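Local coordinates for protein binary enterotoxin of Clostridium perfringens component a (PDB 5WTZ) that transfers ADP-ribose from NAD+ to actin as the enzymatic component of a two-part Clostridium perfringens enterotoxin, at residues Y298-P303 with K357-L362; A256-L261 with V337-S342; K90-Y95 with L160-N165. One frame throughout, in Å; residues are numbered along the deposited sequence.

Interaction 1 (Y298-P303 with K357-L362); sequences YRRMGP and KLILRL. With NAD (nicotinamide-adenine-dinucleotide), chain B.
R299 and L360 form an antiparallel hydrogen-bonded pair whose two backbone bonds are unequal. L360 N reaches R299 O at 2.7 Å, whereas R299 N meets L360 O at 3.1 Å. On the face shared by these two side chains, the sulfur of M301 crosses over the stem of the leucine, with SD 3.6 Å from L360 CB.

The opposite face differs. The ring of Y298 and the chain of R361 run side by side, with Y298 CE2 3.6 Å from R361 CD, and a water joins their polar ends, donating to Y298 OH and accepting from R361 NH1. R300 bends at chi2 (-57°), which brings its guanidinium back against I359; the methyl I359 CD1 sits 3.5 Å above the guanidinium plane, toward its rim. The polar ends on this buried face have further partners: N215 for Y298, S347 for R300, and both D138 and D417 for R361.

Beyond CB, the R299 side chain leads away from strand 358-362 toward NAD. Extended from CG to NE, it carries R299 NH1 to within 2.9 Å of NAD O1N, while its NH2 makes weak bonds to O2A and O1N. In the second shell, E305 forms a salt bridge with R299 NE and the carbonyl of S342 takes another bond from NH1, fixing the guanidinium beside the diphosphate. An arginine on this edge strand holding the diphosphate is the first element of the Arg-Ser-Glu signature of ADP-ribosyltransferases; S342, bonded to E384, is consistent with the other two.

Interaction 2 (A256-L261 with V337-S342); sequences AINKYL and VKTFIS. With NAD (nicotinamide-adenine-dinucleotide), chain B.
N258, on helix 240-263, meets the loop residues T339 and F340 through both its side chain and its carbonyl, while L261, one turn further on, and I257 supply the apolar half of the contact.

The apolar part gathers round F340. L261 CD1 lies 3.5 Å from F340 CD2, approaching the ring obliquely, and I257 CG2 comes to the ring edge in its plane, 3.7 Å from F340 CE2. The same ring packs edge-to-face with H389 and touches I282 of helix 272-286, so it is wedged between two helices and the loop before strand 391-403.

Two carbonyls of the helix are met by aliphatic groups. The methyl T339 CG2 sits 3.3 Å from N258 O, and the aliphatic chain of K338 passes L261 O, with CB and CE nearest, while its NZ makes a weak bond to L262 O.

Polar contact between the segments is slight. F340 N donates to N258 OD1 at 3.1 Å, but the bond is weak, bent to 131° at the hydrogen.

The stronger polar bonds go to NAD. N258 ND2 points almost straight at phosphate oxygen O1A, 3.0 Å away with an angle of 171°, and the same nitrogen is also bonded to the hydroxyl of Y249. T339 holds OG1 between its backbone N and carbonyl carbon (chi1 43°), which leaves that oxygen facing the adenine; NAD N6A donates to T339 OG1 at 2.9 Å.

The division of roles within N258 is consistent with the orientation of its amide: the nitrogen is held by the phosphate and Y249, the oxygen only weakly by F340 N. The bonds this contact makes with NAD come from neutral groups, an amide and a hydroxyl, which complement R299 at the diphosphate.

Interaction 3 (K90-Y95 with L160-N165); sequences KPLYVY and LKLPTN
K161 projects CG anti to its backbone N (chi1 -173°) and stays extended to its end, while Y93 swings its ring beside its own backbone N (chi1 -66°); the two chains therefore cross, lysine over tyrosine. The result is a CH-pi contact in which K161 CG stands 4.0 Å from the centroid of the Y93 ring, 23° off its normal, and K161 CE continues to 3.4 Å from Y93 OH. H159 also stacks on the tyrosine ring.

Beneath them the backbones pair antiparallel, with two bonds each between L92 and L162 and between V94 and L160. V94 N lies 2.8 Å from L160 O. L92 N lies 3.0 Å from L162 O. Strand 92-98 is one of the two outermost strands of a five-stranded mixed sheet in the N-terminal ADP-ribosyltransferase-like region, and strand 156-162 joins it to strand 201-211.

The other face is apolar and buried. V94 splits its methyls, CG1 lying 3.8 Å from L162 CD1 and CG2 resting 3.9 Å from L160 CB. Past the end of the paired strands, P91 CD comes against T164 OG1 in a close carbon-oxygen contact at 3.1 Å.

From the N terminus, interaction 3 comes first: residues 160-165 return to 90-95 and close a loop of 64 intervening residues within the N-terminal ADP-ribosyltransferase-like region, before either other contact opens. In the second such region, interactions 2 and 1 cross. Helix segment 256-261 opens interaction 2, then strand segment 298-303 opens interaction 1; 337-342 closes the former and 357-362 the latter. They touch through R299 and S342, and both border NAD. Interactions 1 and 3, with centres 33 Å apart, join the equivalent pair of strands in two five-stranded sheets of the same 1-3-5-4-2 order, whereas interaction 2 ties helix 240-263 to the approach to strand 341-344.

Interaction 1 (Y298-P303 with K357-L362)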
loop_
_atom_site.group_PDB
_atom_site.type_symbol
_atom_site.label_atom_id
_atom_site.label_comp_id
_atom_site.label_asym_id
_atom_site.label_seq_id
_atom_site.Cartn_x
_atom_site.Cartn_y
_atom_site.Cartn_z
ATOM N N TYR A 298 1.219 0.011 9.815
ATOM C CA TYR A 298 2.332 -0.890 9.477
ATOM C C TYR A 298 2.788 -1.767 10.640
ATOM O O TYR A 298 2.618 -1.426 11.802
ATOM C CB TYR A 298 3.539 -0.079 8.977
ATOM C CG TYR A 298 3.265 0.796 7.764
ATOM C CD1 TYR A 298 2.772 2.101 7.917
ATOM C CD2 TYR A 298 3.496 0.322 6.474
ATOM C CE1 TYR A 298 2.520 2.904 6.805
ATOM C CE2 TYR A 298 3.251 1.113 5.355
ATOM C CZ TYR A 298 2.752 2.387 5.528
ATOM O OH TYR A 298 2.523 3.154 4.418
ATOM N N ARG A 299 3.424 -2.890 10.328
ATOM C CA ARG A 299 3.954 -3.742 11.387
ATOM C C ARG A 299 5.160 -4.499 10.861
ATOM O O ARG A 299 5.102 -5.076 9.775
ATOM C CB ARG A 299 2.895 -4.732 11.898
ATOM C CG ARG A 299 3.415 -5.645 13.017
ATOM C CD ARG A 299 2.315 -6.557 13.597
ATOM N NE ARG A 299 2.967 -7.652 14.308
ATOM C CZ ARG A 299 3.562 -7.525 15.488
ATOM N NH1 ARG A 299 3.540 -6.352 16.131
ATOM N NH2 ARG A 299 4.171 -8.570 16.048
ATOM N N ARG A 300 6.251 -4.464 11.620
ATOM C CA ARG A 300 7.394 -5.328 11.374
ATOM C C ARG A 300 7.090 -6.648 12.061
ATOM O O ARG A 300 7.073 -6.735 13.292
ATOM C CB ARG A 300 8.671 -4.672 11.886
ATOM C CG ARG A 300 8.914 -3.285 11.259
ATOM C CD ARG A 300 8.967 -3.387 9.726
ATOM N NE ARG A 300 8.969 -2.098 9.017
ATOM C CZ ARG A 300 9.876 -1.754 8.102
ATOM N NH1 ARG A 300 10.880 -2.568 7.823
ATOM N NH2 ARG A 300 9.809 -0.583 7.485
ATOM N N MET A 301 6.769 -7.664 11.268
ATOM C CA MET A 301 6.264 -8.924 11.804
ATOM C C MET A 301 7.409 -9.918 11.913
ATOM O O MET A 301 8.309 -9.926 11.076
ATOM C CB MET A 301 5.150 -9.501 10.911
ATOM C CG MET A 301 4.068 -8.495 10.475
ATOM S SD MET A 301 2.955 -9.173 9.215
ATOM C CE MET A 301 1.880 -10.153 10.206
ATOM N N GLY A 302 7.386 -10.748 12.947
ATOM C CA GLY A 302 8.332 -11.847 13.038
ATOM C C GLY A 302 7.845 -13.045 12.234
ATOM O O GLY A 302 6.653 -13.131 11.901
ATOM N N PRO A 303 8.745 -13.994 11.940
ATOM C CA PRO A 303 8.381 -15.148 11.104
ATOM C C PRO A 303 7.270 -16.022 11.702
ATOM O O PRO A 303 6.487 -16.584 10.929
ATOM C CB PRO A 303 9.695 -15.931 11.008
ATOM C CG PRO A 303 10.484 -15.515 12.238
ATOM C CD PRO A 303 10.161 -14.048 12.353
ATOM N N LYS A 357 11.726 -9.484 8.179
ATOM C CA LYS A 357 11.596 -9.471 6.704
ATOM C C LYS A 357 10.159 -9.324 6.234
ATOM O O LYS A 357 9.874 -9.282 5.029
ATOM C CB LYS A 357 12.182 -10.759 6.106
ATOM C CG LYS A 357 13.620 -11.062 6.514
ATOM C CD LYS A 357 14.052 -12.426 5.965
ATOM C CE LYS A 357 15.399 -12.859 6.497
ATOM N NZ LYS A 357 15.738 -14.206 5.980
ATOM N N LEU A 358 9.242 -9.276 7.187
ATOM C CA LEU A 358 7.831 -9.266 6.853
ATOM C C LEU A 358 7.225 -7.945 7.294
ATOM O O LEU A 358 7.089 -7.674 8.492
ATOM C CB LEU A 358 7.126 -10.460 7.510
ATOM C CG LEU A 358 7.580 -11.853 7.038
ATOM C CD1 LEU A 358 7.047 -12.938 7.957
ATOM C CD2 LEU A 358 7.164 -12.125 5.588
ATOM N N ILE A 359 6.862 -7.124 6.320
ATOM C CA ILE A 359 6.318 -5.796 6.587
ATOM C C ILE A 359 4.820 -5.732 6.294
ATOM O O ILE A 359 4.391 -5.705 5.130
ATOM C CB ILE A 359 7.041 -4.719 5.757
ATOM C CG1 ILE A 359 8.556 -4.857 5.916
ATOM C CG2 ILE A 359 6.542 -3.329 6.143
ATOM C CD1 ILE A 359 9.378 -3.968 4.973
ATOM N N LEU A 360 4.024 -5.712 7.356
ATOM C CA LEU A 360 2.578 -5.560 7.220
ATOM C C LEU A 360 2.259 -4.156 6.737
ATOM O O LEU A 360 2.758 -3.176 7.284
ATOM C CB LEU A 360 1.873 -5.836 8.549
ATOM C CG LEU A 360 0.350 -5.967 8.432
ATOM C CD1 LEU A 360 -0.011 -7.181 7.588
ATOM C CD2 LEU A 360 -0.270 -6.043 9.845
ATOM N N ARG A 361 1.475 -4.058 5.669
ATOM C CA ARG A 361 0.889 -2.772 5.297
ATOM C C ARG A 361 -0.615 -2.942 5.359
ATOM O O ARG A 361 -1.243 -3.431 4.411
ATOM C CB ARG A 361 1.358 -2.305 3.912
ATOM C CG ARG A 361 0.780 -0.939 3.499
ATOM C CD ARG A 361 1.611 -0.236 2.414
ATOM N NE ARG A 361 1.613 -0.994 1.157
ATOM C CZ ARG A 361 2.336 -0.681 0.081
ATOM N NH1 ARG A 361 3.144 0.369 0.090
ATOM N NH2 ARG A 361 2.275 -1.442 -1.005
ATOM N N LEU A 362 -1.171 -2.556 6.506
ATOM C CA LEU A 362 -2.537 -2.906 6.890
ATOM C C LEU A 362 -3.535 -1.791 6.617
ATOM O O LEU A 362 -3.366 -0.659 7.090
ATOM C CB LEU A 362 -2.578 -3.269 8.375
ATOM C CG LEU A 362 -3.941 -3.686 8.943
ATOM C CD1 LEU A 362 -4.458 -5.040 8.337
ATOM C CD2 LEU A 362 -3.870 -3.706 10.475
HETATM P PA NAD B . 4.628 -8.981 19.733
HETATM O O1A NAD B . 4.146 -9.465 21.080
HETATM O O2A NAD B . 3.642 -8.647 18.653
HETATM O O5B NAD B . 5.652 -10.054 19.101
HETATM C C5B NAD B . 6.599 -10.790 19.885
HETATM C C4B NAD B . 6.935 -12.086 19.174
HETATM O O4B NAD B . 5.737 -12.870 19.095
HETATM C C3B NAD B . 7.425 -11.849 17.748
HETATM O O3B NAD B . 8.456 -12.806 17.455
HETATM C C2B NAD B . 6.186 -12.116 16.905
HETATM O O2B NAD B . 6.502 -12.595 15.594
HETATM C C1B NAD B . 5.423 -13.149 17.726
HETATM N N9A NAD B . 3.974 -12.977 17.501
HETATM C C8A NAD B . 3.250 -11.862 17.711
HETATM N N7A NAD B . 1.945 -12.069 17.378
HETATM C C5A NAD B . 1.848 -13.326 16.931
HETATM C C6A NAD B . 0.768 -14.193 16.418
HETATM N N6A NAD B . -0.494 -13.720 16.314
HETATM N N1A NAD B . 1.091 -15.454 16.039
HETATM C C2A NAD B . 2.342 -15.931 16.146
HETATM N N3A NAD B . 3.371 -15.200 16.619
HETATM C C4A NAD B . 3.182 -13.916 17.004
HETATM O O3 NAD B . 5.522 -7.680 20.015
HETATM P PN NAD B . 6.567 -6.934 19.047
HETATM O O1N NAD B . 5.791 -6.344 17.890
HETATM O O2N NAD B . 7.740 -7.856 18.814
HETATM O O5D NAD B . 7.046 -5.772 20.052
HETATM C C5D NAD B . 6.115 -4.899 20.691
HETATM C C4D NAD B . 6.867 -3.712 21.263
HETATM O O4D NAD B . 7.260 -2.842 20.200
HETATM C C3D NAD B . 5.947 -2.880 22.135
HETATM O O3D NAD B . 6.772 -2.126 23.041
HETATM C C2D NAD B . 5.288 -1.944 21.146
HETATM O O2D NAD B . 4.879 -0.721 21.767
HETATM C C1D NAD B . 6.368 -1.740 20.080
HETATM N N1N NAD B . 5.843 -1.687 18.700
HETATM C C2N NAD B . 6.190 -2.619 17.790
HETATM C C3N NAD B . 5.687 -2.557 16.485
HETATM C C7N NAD B . 6.061 -3.576 15.444
HETATM O O7N NAD B . 6.396 -4.728 15.747
HETATM N N7N NAD B . 6.040 -3.154 14.190
HETATM C C4N NAD B . 4.838 -1.525 16.101
HETATM C C5N NAD B . 4.496 -0.581 17.057
HETATM C C6N NAD B . 5.016 -0.690 18.349
HETATM O O HOH W 1 2.855 2.927 1.810
#

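Interaction 2 (A256-L261 with V337-S342)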
loop_
_atom_site.group_PDB
_atom_site.type_symbol
_atom_site.label_atom_id
_atom_site.label_comp_id
_atom_site.label_asym_id
_atom_site.label_seq_id
_atom_site.Cartn_x
_atom_site.Cartn_y
_atom_site.Cartn_z
ATOM N N ALA A 256 4.527 -11.291 27.536
ATOM C CA ALA A 256 3.764 -12.301 28.273
ATOM C C ALA A 256 2.296 -12.305 27.842
ATOM O O ALA A 256 1.664 -13.366 27.776
ATOM C CB ALA A 256 3.873 -12.070 29.768
ATOM N N ILE A 257 1.757 -11.118 27.561
ATOM C CA ILE A 257 0.336 -10.971 27.240
ATOM C C ILE A 257 0.025 -11.613 25.894
ATOM O O ILE A 257 -0.898 -12.428 25.789
ATOM C CB ILE A 257 -0.089 -9.487 27.234
ATOM C CG1 ILE A 257 -0.184 -8.967 28.672
ATOM C CG2 ILE A 257 -1.434 -9.286 26.504
ATOM C CD1 ILE A 257 -0.284 -7.459 28.756
ATOM N N ASN A 258 0.808 -11.280 24.874
ATOM C CA ASN A 258 0.542 -11.833 23.551
ATOM C C ASN A 258 0.895 -13.329 23.513
ATOM O O ASN A 258 0.211 -14.098 22.853
ATOM C CB ASN A 258 1.269 -11.023 22.462
ATOM C CG ASN A 258 0.549 -9.699 22.146
ATOM O OD1 ASN A 258 -0.661 -9.561 22.368
ATOM N ND2 ASN A 258 1.286 -8.731 21.615
ATOM N N LYS A 259 1.910 -13.751 24.263
ATOM C CA LYS A 259 2.199 -15.186 24.406
ATOM C C LYS A 259 1.004 -15.966 24.966
ATOM O O LYS A 259 0.672 -17.052 24.486
ATOM C CB LYS A 259 3.409 -15.419 25.306
ATOM C CG LYS A 259 4.762 -15.455 24.606
ATOM C CD LYS A 259 5.866 -15.685 25.650
ATOM C CE LYS A 259 7.268 -15.708 25.051
ATOM N NZ LYS A 259 8.244 -16.244 26.056
ATOM N N TYR A 260 0.369 -15.418 25.994
ATOM C CA TYR A 260 -0.774 -16.068 26.608
ATOM C C TYR A 260 -1.961 -16.123 25.653
ATOM O O TYR A 260 -2.647 -17.139 25.554
ATOM C CB TYR A 260 -1.177 -15.345 27.882
ATOM C CG TYR A 260 -2.372 -15.981 28.535
ATOM C CD1 TYR A 260 -2.238 -17.145 29.275
ATOM C CD2 TYR A 260 -3.643 -15.435 28.385
ATOM C CE1 TYR A 260 -3.334 -17.742 29.868
ATOM C CE2 TYR A 260 -4.744 -16.025 28.969
ATOM C CZ TYR A 260 -4.582 -17.177 29.711
ATOM O OH TYR A 260 -5.670 -17.771 30.294
ATOM N N LEU A 261 -2.214 -15.014 24.971
ATOM C CA LEU A 261 -3.306 -14.953 24.005
ATOM C C LEU A 261 -3.086 -15.945 22.865
ATOM O O LEU A 261 -4.037 -16.530 22.351
ATOM C CB LEU A 261 -3.454 -13.533 23.443
ATOM C CG LEU A 261 -4.211 -12.502 24.291
ATOM C CD1 LEU A 261 -4.150 -11.127 23.666
ATOM C CD2 LEU A 261 -5.661 -12.911 24.514
ATOM N N VAL A 337 -6.178 -13.601 14.055
ATOM C CA VAL A 337 -5.121 -13.027 14.878
ATOM C C VAL A 337 -5.563 -12.997 16.349
ATOM O O VAL A 337 -6.371 -12.153 16.757
ATOM C CB VAL A 337 -4.751 -11.608 14.407
ATOM C CG1 VAL A 337 -3.617 -11.026 15.292
ATOM C CG2 VAL A 337 -4.313 -11.625 12.941
ATOM N N LYS A 338 -5.044 -13.930 17.142
ATOM C CA LYS A 338 -5.468 -14.074 18.530
ATOM C C LYS A 338 -4.881 -12.985 19.432
ATOM O O LYS A 338 -5.416 -12.693 20.499
ATOM C CB LYS A 338 -5.073 -15.459 19.061
ATOM C CG LYS A 338 -5.652 -16.624 18.237
ATOM C CD LYS A 338 -5.226 -17.977 18.795
ATOM C CE LYS A 338 -5.991 -18.297 20.067
ATOM N NZ LYS A 338 -5.696 -19.659 20.587
ATOM N N THR A 339 -3.784 -12.389 18.989
ATOM C CA THR A 339 -3.013 -11.448 19.796
ATOM C C THR A 339 -3.514 -10.012 19.644
ATOM O O THR A 339 -4.245 -9.712 18.695
ATOM C CB THR A 339 -1.518 -11.497 19.386
ATOM O OG1 THR A 339 -1.435 -11.531 17.957
ATOM C CG2 THR A 339 -0.817 -12.736 19.975
ATOM N N PHE A 340 -3.149 -9.132 20.581
ATOM C CA PHE A 340 -3.235 -7.704 20.322
ATOM C C PHE A 340 -2.223 -7.425 19.223
ATOM O O PHE A 340 -1.156 -8.055 19.176
ATOM C CB PHE A 340 -2.912 -6.831 21.547
ATOM C CG PHE A 340 -3.877 -6.976 22.699
ATOM C CD1 PHE A 340 -5.155 -6.419 22.636
ATOM C CD2 PHE A 340 -3.512 -7.658 23.837
ATOM C CE1 PHE A 340 -6.038 -6.548 23.686
ATOM C CE2 PHE A 340 -4.396 -7.790 24.907
ATOM C CZ PHE A 340 -5.672 -7.241 24.821
ATOM N N ILE A 341 -2.531 -6.465 18.363
ATOM C CA ILE A 341 -1.627 -6.120 17.265
ATOM C C ILE A 341 -0.982 -4.740 17.463
ATOM O O ILE A 341 -1.658 -3.700 17.362
ATOM C CB ILE A 341 -2.331 -6.132 15.897
ATOM C CG1 ILE A 341 -3.273 -7.330 15.784
ATOM C CG2 ILE A 341 -1.270 -6.096 14.771
ATOM C CD1 ILE A 341 -4.046 -7.361 14.457
ATOM N N SER A 342 0.316 -4.749 17.761
ATOM C CA SER A 342 1.128 -3.534 17.792
ATOM C C SER A 342 1.505 -3.085 16.368
ATOM O O SER A 342 2.251 -3.762 15.632
ATOM C CB SER A 342 2.387 -3.735 18.645
ATOM O OG SER A 342 2.101 -3.593 20.035
HETATM P PA NAD B . 4.628 -8.981 19.733
HETATM O O1A NAD B . 4.146 -9.465 21.080
HETATM O O2A NAD B . 3.642 -8.647 18.653
HETATM O O5B NAD B . 5.652 -10.054 19.101
HETATM C C5B NAD B . 6.599 -10.790 19.885
HETATM C C4B NAD B . 6.935 -12.086 19.174
HETATM O O4B NAD B . 5.737 -12.870 19.095
HETATM C C3B NAD B . 7.425 -11.849 17.748
HETATM O O3B NAD B . 8.456 -12.806 17.455
HETATM C C2B NAD B . 6.186 -12.116 16.905
HETATM O O2B NAD B . 6.502 -12.595 15.594
HETATM C C1B NAD B . 5.423 -13.149 17.726
HETATM N N9A NAD B . 3.974 -12.977 17.501
HETATM C C8A NAD B . 3.250 -11.862 17.711
HETATM N N7A NAD B . 1.945 -12.069 17.378
HETATM C C5A NAD B . 1.848 -13.326 16.931
HETATM C C6A NAD B . 0.768 -14.193 16.418
HETATM N N6A NAD B . -0.494 -13.720 16.314
HETATM N N1A NAD B . 1.091 -15.454 16.039
HETATM C C2A NAD B . 2.342 -15.931 16.146
HETATM N N3A NAD B . 3.371 -15.200 16.619
HETATM C C4A NAD B . 3.182 -13.916 17.004
HETATM O O3 NAD B . 5.522 -7.680 20.015
HETATM P PN NAD B . 6.567 -6.934 19.047
HETATM O O1N NAD B . 5.791 -6.344 17.890
HETATM O O2N NAD B . 7.740 -7.856 18.814
HETATM O O5D NAD B . 7.046 -5.772 20.052
HETATM C C5D NAD B . 6.115 -4.899 20.691
HETATM C C4D NAD B . 6.867 -3.712 21.263
HETATM O O4D NAD B . 7.260 -2.842 20.200
HETATM C C3D NAD B . 5.947 -2.880 22.135
HETATM O O3D NAD B . 6.772 -2.126 23.041
HETATM C C2D NAD B . 5.288 -1.944 21.146
HETATM O O2D NAD B . 4.879 -0.721 21.767
HETATM C C1D NAD B . 6.368 -1.740 20.080
HETATM N N1N NAD B . 5.843 -1.687 18.700
HETATM C C2N NAD B . 6.190 -2.619 17.790
HETATM C C3N NAD B . 5.687 -2.557 16.485
HETATM C C7N NAD B . 6.061 -3.576 15.444
HETATM O O7N NAD B . 6.396 -4.728 15.747
HETATM N N7N NAD B . 6.040 -3.154 14.190
HETATM C C4N NAD B . 4.838 -1.525 16.101
HETATM C C5N NAD B . 4.496 -0.581 17.057
HETATM C C6N NAD B . 5.016 -0.690 18.349
#

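Interaction 3 (K90-Y95 with L160-N165)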
loop_
_atom_site.group_PDB
_atom_site.type_symbol
_atom_site.label_atom_id
_atom_site.label_comp_id
_atom_site.label_asym_id
_atom_site.label_seq_id
_atom_site.Cartn_x
_atom_site.Cartn_y
_atom_site.Cartn_z
ATOM N N LYS A 90 -10.969 18.183 -14.662
ATOM C CA LYS A 90 -12.157 17.356 -14.560
ATOM C C LYS A 90 -11.684 15.911 -14.701
ATOM O O LYS A 90 -10.546 15.685 -15.128
ATOM C CB LYS A 90 -13.177 17.726 -15.640
ATOM C CG LYS A 90 -12.718 17.437 -17.057
ATOM C CD LYS A 90 -13.246 18.486 -18.020
ATOM C CE LYS A 90 -13.315 17.965 -19.447
ATOM N NZ LYS A 90 -14.562 17.168 -19.686
ATOM N N PRO A 91 -12.536 14.932 -14.342
ATOM C CA PRO A 91 -12.114 13.530 -14.425
ATOM C C PRO A 91 -11.527 13.094 -15.772
ATOM O O PRO A 91 -11.934 13.578 -16.838
ATOM C CB PRO A 91 -13.408 12.774 -14.144
ATOM C CG PRO A 91 -14.112 13.657 -13.189
ATOM C CD PRO A 91 -13.863 15.048 -13.712
ATOM N N LEU A 92 -10.569 12.173 -15.698
ATOM C CA LEU A 92 -9.940 11.589 -16.877
ATOM C C LEU A 92 -9.817 10.078 -16.704
ATOM O O LEU A 92 -9.220 9.610 -15.735
ATOM C CB LEU A 92 -8.554 12.197 -17.115
ATOM C CG LEU A 92 -7.764 11.658 -18.317
ATOM C CD1 LEU A 92 -8.324 12.233 -19.594
ATOM C CD2 LEU A 92 -6.269 11.948 -18.200
ATOM N N TYR A 93 -10.372 9.310 -17.635
ATOM C CA TYR A 93 -10.120 7.873 -17.648
ATOM C C TYR A 93 -8.797 7.561 -18.355
ATOM O O TYR A 93 -8.471 8.142 -19.399
ATOM C CB TYR A 93 -11.266 7.119 -18.317
ATOM C CG TYR A 93 -12.582 7.162 -17.591
ATOM C CD1 TYR A 93 -13.473 8.208 -17.790
ATOM C CD2 TYR A 93 -12.957 6.140 -16.719
ATOM C CE1 TYR A 93 -14.682 8.241 -17.139
ATOM C CE2 TYR A 93 -14.172 6.170 -16.068
ATOM C CZ TYR A 93 -15.029 7.230 -16.284
ATOM O OH TYR A 93 -16.242 7.291 -15.647
ATOM N N VAL A 94 -8.027 6.648 -17.776
ATOM C CA VAL A 94 -6.758 6.249 -18.357
ATOM C C VAL A 94 -6.681 4.735 -18.438
ATOM O O VAL A 94 -7.513 4.044 -17.839
ATOM C CB VAL A 94 -5.566 6.804 -17.560
ATOM C CG1 VAL A 94 -5.508 8.321 -17.708
ATOM C CG2 VAL A 94 -5.647 6.391 -16.092
ATOM N N TYR A 95 -5.692 4.238 -19.182
ATOM C CA TYR A 95 -5.585 2.822 -19.541
ATOM C C TYR A 95 -4.196 2.256 -19.279
ATOM O O TYR A 95 -3.187 2.946 -19.455
ATOM C CB TYR A 95 -5.945 2.624 -21.021
ATOM C CG TYR A 95 -7.351 3.061 -21.361
ATOM C CD1 TYR A 95 -7.637 4.393 -21.628
ATOM C CD2 TYR A 95 -8.391 2.147 -21.399
ATOM C CE1 TYR A 95 -8.918 4.802 -21.930
ATOM C CE2 TYR A 95 -9.681 2.549 -21.717
ATOM C CZ TYR A 95 -9.939 3.878 -21.971
ATOM O OH TYR A 95 -11.223 4.295 -22.272
ATOM N N LEU A 160 -8.963 3.084 -15.581
ATOM C CA LEU A 160 -8.841 3.774 -14.300
ATOM C C LEU A 160 -9.352 5.199 -14.382
ATOM O O LEU A 160 -8.934 5.958 -15.261
ATOM C CB LEU A 160 -7.370 3.768 -13.845
ATOM C CG LEU A 160 -7.051 4.398 -12.477
ATOM C CD1 LEU A 160 -7.692 3.628 -11.320
ATOM C CD2 LEU A 160 -5.545 4.500 -12.274
ATOM N N LYS A 161 -10.256 5.551 -13.465
ATOM C CA LYS A 161 -10.863 6.881 -13.436
ATOM C C LYS A 161 -10.115 7.791 -12.469
ATOM O O LYS A 161 -10.126 7.576 -11.253
ATOM C CB LYS A 161 -12.341 6.795 -13.057
ATOM C CG LYS A 161 -13.084 8.128 -13.165
ATOM C CD LYS A 161 -14.528 8.029 -12.708
ATOM C CE LYS A 161 -15.286 9.311 -13.031
ATOM N NZ LYS A 161 -16.707 9.276 -12.561
ATOM N N LEU A 162 -9.462 8.804 -13.024
ATOM C CA LEU A 162 -8.735 9.789 -12.235
ATOM C C LEU A 162 -9.665 10.934 -11.885
ATOM O O LEU A 162 -10.245 11.552 -12.774
ATOM C CB LEU A 162 -7.521 10.318 -13.014
ATOM C CG LEU A 162 -6.564 9.318 -13.653
ATOM C CD1 LEU A 162 -5.455 10.073 -14.370
ATOM C CD2 LEU A 162 -6.000 8.381 -12.605
ATOM N N PRO A 163 -9.829 11.227 -10.586
ATOM C CA PRO A 163 -10.737 12.329 -10.246
ATOM C C PRO A 163 -10.173 13.708 -10.589
ATOM O O PRO A 163 -8.977 13.841 -10.864
ATOM C CB PRO A 163 -10.918 12.184 -8.735
ATOM C CG PRO A 163 -9.728 11.426 -8.259
ATOM C CD PRO A 163 -9.279 10.545 -9.400
ATOM N N THR A 164 -11.049 14.711 -10.575
ATOM C CA THR A 164 -10.670 16.116 -10.691
ATOM C C THR A 164 -9.505 16.473 -9.760
ATOM O O THR A 164 -9.425 15.961 -8.644
ATOM C CB THR A 164 -11.885 17.028 -10.380
ATOM O OG1 THR A 164 -12.918 16.772 -11.333
ATOM C CG2 THR A 164 -11.510 18.497 -10.462
ATOM N N ASN A 165 -8.600 17.324 -10.246
ATOM C CA ASN A 165 -7.452 17.835 -9.483
ATOM C C ASN A 165 -6.353 16.812 -9.209
ATOM O O ASN A 165 -5.420 17.089 -8.458
ATOM C CB ASN A 165 -7.924 18.443 -8.163
ATOM C CG ASN A 165 -8.769 19.674 -8.373
ATOM O OD1 ASN A 165 -8.522 20.455 -9.295
ATOM N ND2 ASN A 165 -9.783 19.850 -7.534
#